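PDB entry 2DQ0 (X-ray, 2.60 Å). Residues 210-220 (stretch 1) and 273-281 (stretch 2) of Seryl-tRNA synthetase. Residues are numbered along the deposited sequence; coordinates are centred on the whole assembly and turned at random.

Stretch 1, residues 210-220: KGFTPVIPPYM
Stretch 2 273-281: LLYVGVSPC

A short parallel pairing is flanked by two CH-pi contacts, one beyond each end of strand 213-216: a proline methylene over a tyrosine and a leucine methylene over a phenylalanine. After the strand, Pro 280 CD lies 3.4 Å from the centroid of the Tyr 219 ring, 17° off its normal; just before it, Leu 274 CB covers a face of the Phe 212 ring, 3.8 Å from the centroid and 14° off the normal. Between them, strand 213-216 runs parallel to strand 273-281, their axes 31° apart and 4.6 Å at closest approach. Thr 213 CA pairs with Tyr 275 CA at 5.1 Å, Pro 214 CA with Val 276 CA at 4.9 Å and Val 215 CA with Gly 277 CA at 4.5 Å.

The hydrogen bonds follow the alternation of a parallel ladder. Thr 213 N donates to Leu 274 O (2.9 Å), Val 276 N to Thr 213 O (3.1 Å), Val 215 N to Val 276 O (2.9 Å) and Val 278 N to Val 215 O (3.1 Å). Pro 214 lacks an amide hydrogen, but this ladder needs none there; its phi/psi of -72/143 is extended, and its CA makes a CH...O contact with Val 276 O at 3.2 Å. Thr 213, chi1 33°, adds a second bond, OG1 to Leu 274 O at 2.8 Å.

Beta-branched valines favour such extended backbone. Buried Pro 214 and Val 276 (chi1 p) share one sheet face, CB and CG1 4.1 Å apart; Val 276 CG1 also packs 3.4 Å from CB of buried Phe 212. On the other face, buried Val 215 CG1 meets Tyr 275 CD1 at 4.1 Å, and Gly 277 adds no side chain; its CA makes a CH...O contact with Val 215 O at 3.1 Å. Pro 217 CD lies 3.3 Å from Val 278 O. Ser 279 OG donates to Pro 280 O (2.8 Å). Phe 212, Tyr 219 and Tyr 275 all adopt chi1 m. At Gly 211, phi/psi 95/11, a CB would jam against the preceding carbonyl. The contact between the stretches buries 671 Å², both sides summed.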

# COMPACT_ATOMS: atom_id res chain seq x y z
N LYS A 210 -26.06 -2.10 -8.35
CA LYS A 210 -26.44 -0.99 -9.23
C LYS A 210 -25.72 -1.01 -10.56
O LYS A 210 -25.77 -0.02 -11.30
CB LYS A 210 -26.17 0.36 -8.55
CG LYS A 210 -27.02 0.61 -7.31
CD LYS A 210 -26.81 2.01 -6.76
CE LYS A 210 -27.94 2.36 -5.82
NZ LYS A 210 -27.73 3.65 -5.12
N GLY A 211 -25.03 -2.11 -10.86
CA GLY A 211 -24.33 -2.22 -12.13
C GLY A 211 -22.86 -1.86 -12.26
O GLY A 211 -22.33 -1.77 -13.38
N PHE A 212 -22.17 -1.65 -11.14
CA PHE A 212 -20.74 -1.30 -11.21
C PHE A 212 -19.82 -2.53 -11.21
O PHE A 212 -19.99 -3.45 -10.40
CB PHE A 212 -20.37 -0.38 -10.06
CG PHE A 212 -20.95 0.98 -10.18
CD1 PHE A 212 -22.34 1.15 -10.24
CD2 PHE A 212 -20.12 2.10 -10.25
CE1 PHE A 212 -22.89 2.43 -10.38
CE2 PHE A 212 -20.66 3.38 -10.40
CZ PHE A 212 -22.06 3.55 -10.46
N THR A 213 -18.86 -2.56 -12.14
CA THR A 213 -17.92 -3.69 -12.19
C THR A 213 -16.88 -3.46 -11.10
O THR A 213 -16.18 -2.44 -11.05
CB THR A 213 -17.26 -3.84 -13.61
OG1 THR A 213 -17.09 -2.56 -14.21
CG2 THR A 213 -18.14 -4.69 -14.54
N PRO A 214 -16.78 -4.40 -10.17
CA PRO A 214 -15.81 -4.24 -9.09
C PRO A 214 -14.36 -4.42 -9.52
O PRO A 214 -14.04 -5.26 -10.35
CB PRO A 214 -16.26 -5.29 -8.06
CG PRO A 214 -16.84 -6.36 -8.89
CD PRO A 214 -17.62 -5.60 -9.96
N VAL A 215 -13.47 -3.62 -8.95
CA VAL A 215 -12.08 -3.74 -9.29
C VAL A 215 -11.10 -3.47 -8.15
O VAL A 215 -11.34 -2.64 -7.28
CB VAL A 215 -11.76 -2.85 -10.51
CG1 VAL A 215 -12.70 -1.70 -10.54
CG2 VAL A 215 -10.31 -2.38 -10.48
N ILE A 216 -10.01 -4.24 -8.15
CA ILE A 216 -8.91 -4.07 -7.23
C ILE A 216 -7.79 -3.58 -8.18
O ILE A 216 -7.23 -4.35 -8.95
CB ILE A 216 -8.49 -5.39 -6.56
CG1 ILE A 216 -9.54 -5.82 -5.54
CG2 ILE A 216 -7.11 -5.21 -5.91
CD1 ILE A 216 -9.31 -7.22 -4.96
N PRO A 217 -7.47 -2.29 -8.13
CA PRO A 217 -6.43 -1.72 -9.00
C PRO A 217 -5.01 -1.85 -8.45
O PRO A 217 -4.80 -2.41 -7.38
CB PRO A 217 -6.81 -0.26 -9.03
CG PRO A 217 -7.15 -0.05 -7.54
CD PRO A 217 -8.06 -1.26 -7.26
N PRO A 218 -4.02 -1.37 -9.22
CA PRO A 218 -2.64 -1.43 -8.74
C PRO A 218 -2.64 -0.38 -7.61
O PRO A 218 -3.40 0.59 -7.67
CB PRO A 218 -1.83 -0.97 -9.95
CG PRO A 218 -2.62 -1.47 -11.08
CD PRO A 218 -4.05 -1.15 -10.68
N TYR A 219 -1.81 -0.55 -6.60
CA TYR A 219 -1.78 0.41 -5.49
C TYR A 219 -0.64 1.40 -5.70
O TYR A 219 -0.53 2.40 -4.99
CB TYR A 219 -1.60 -0.35 -4.17
CG TYR A 219 -2.72 -1.31 -3.84
CD1 TYR A 219 -2.51 -2.39 -2.97
CD2 TYR A 219 -4.00 -1.15 -4.38
CE1 TYR A 219 -3.54 -3.28 -2.64
CE2 TYR A 219 -5.05 -2.03 -4.06
CZ TYR A 219 -4.80 -3.09 -3.19
OH TYR A 219 -5.79 -3.98 -2.88
N MET A 220 0.21 1.08 -6.67
CA MET A 220 1.35 1.91 -7.04
C MET A 220 1.20 2.16 -8.52
O MET A 220 1.01 1.23 -9.30
CB MET A 220 2.69 1.18 -6.79
CG MET A 220 3.02 0.92 -5.32
SD MET A 220 4.69 0.22 -5.03
CE MET A 220 4.38 -1.42 -5.36
N LEU A 273 -19.02 3.68 -18.53
CA LEU A 273 -18.21 2.61 -17.96
C LEU A 273 -18.33 2.84 -16.47
O LEU A 273 -17.98 3.91 -15.98
CB LEU A 273 -16.75 2.73 -18.39
CG LEU A 273 -16.44 2.62 -19.89
CD1 LEU A 273 -14.93 2.66 -20.09
CD2 LEU A 273 -17.00 1.34 -20.45
N LEU A 274 -18.85 1.86 -15.74
CA LEU A 274 -19.02 2.03 -14.31
C LEU A 274 -18.10 1.16 -13.46
O LEU A 274 -18.17 -0.07 -13.45
CB LEU A 274 -20.48 1.76 -13.93
CG LEU A 274 -21.50 2.49 -14.82
CD1 LEU A 274 -22.86 1.88 -14.53
CD2 LEU A 274 -21.50 4.02 -14.59
N TYR A 275 -17.22 1.82 -12.72
CA TYR A 275 -16.31 1.09 -11.86
C TYR A 275 -16.46 1.39 -10.38
O TYR A 275 -16.72 2.51 -9.96
CB TYR A 275 -14.87 1.38 -12.28
CG TYR A 275 -14.55 0.91 -13.67
CD1 TYR A 275 -14.52 -0.45 -13.98
CD2 TYR A 275 -14.25 1.82 -14.68
CE1 TYR A 275 -14.19 -0.88 -15.26
CE2 TYR A 275 -13.92 1.40 -15.96
CZ TYR A 275 -13.89 0.05 -16.24
OH TYR A 275 -13.53 -0.36 -17.50
N VAL A 276 -16.32 0.34 -9.58
CA VAL A 276 -16.33 0.49 -8.15
C VAL A 276 -15.07 -0.22 -7.66
O VAL A 276 -14.99 -1.45 -7.66
CB VAL A 276 -17.59 -0.11 -7.49
CG1 VAL A 276 -17.87 -1.54 -8.02
CG2 VAL A 276 -17.40 -0.11 -5.99
N GLY A 277 -14.07 0.56 -7.27
CA GLY A 277 -12.83 -0.02 -6.80
C GLY A 277 -12.70 -0.04 -5.29
O GLY A 277 -13.41 0.70 -4.57
N VAL A 278 -11.82 -0.91 -4.81
CA VAL A 278 -11.50 -1.05 -3.38
C VAL A 278 -9.99 -0.94 -3.38
O VAL A 278 -9.33 -1.48 -4.26
CB VAL A 278 -11.76 -2.46 -2.79
CG1 VAL A 278 -11.95 -2.35 -1.28
CG2 VAL A 278 -12.90 -3.12 -3.46
N SER A 279 -9.44 -0.27 -2.38
CA SER A 279 -8.00 -0.17 -2.30
C SER A 279 -7.56 0.59 -1.08
O SER A 279 -8.32 1.38 -0.53
CB SER A 279 -7.44 0.57 -3.52
OG SER A 279 -7.34 1.96 -3.27
N PRO A 280 -6.35 0.31 -0.60
CA PRO A 280 -5.94 1.09 0.55
C PRO A 280 -5.58 2.44 -0.09
O PRO A 280 -5.47 2.54 -1.31
CB PRO A 280 -4.72 0.31 1.10
CG PRO A 280 -4.18 -0.39 -0.12
CD PRO A 280 -5.43 -0.82 -0.85
N CYS A 281 -5.44 3.48 0.72
CA CYS A 281 -5.10 4.81 0.22
C CYS A 281 -3.99 5.39 1.07
O CYS A 281 -4.02 5.27 2.30
CB CYS A 281 -6.31 5.74 0.29
SG CYS A 281 -7.74 5.18 -0.66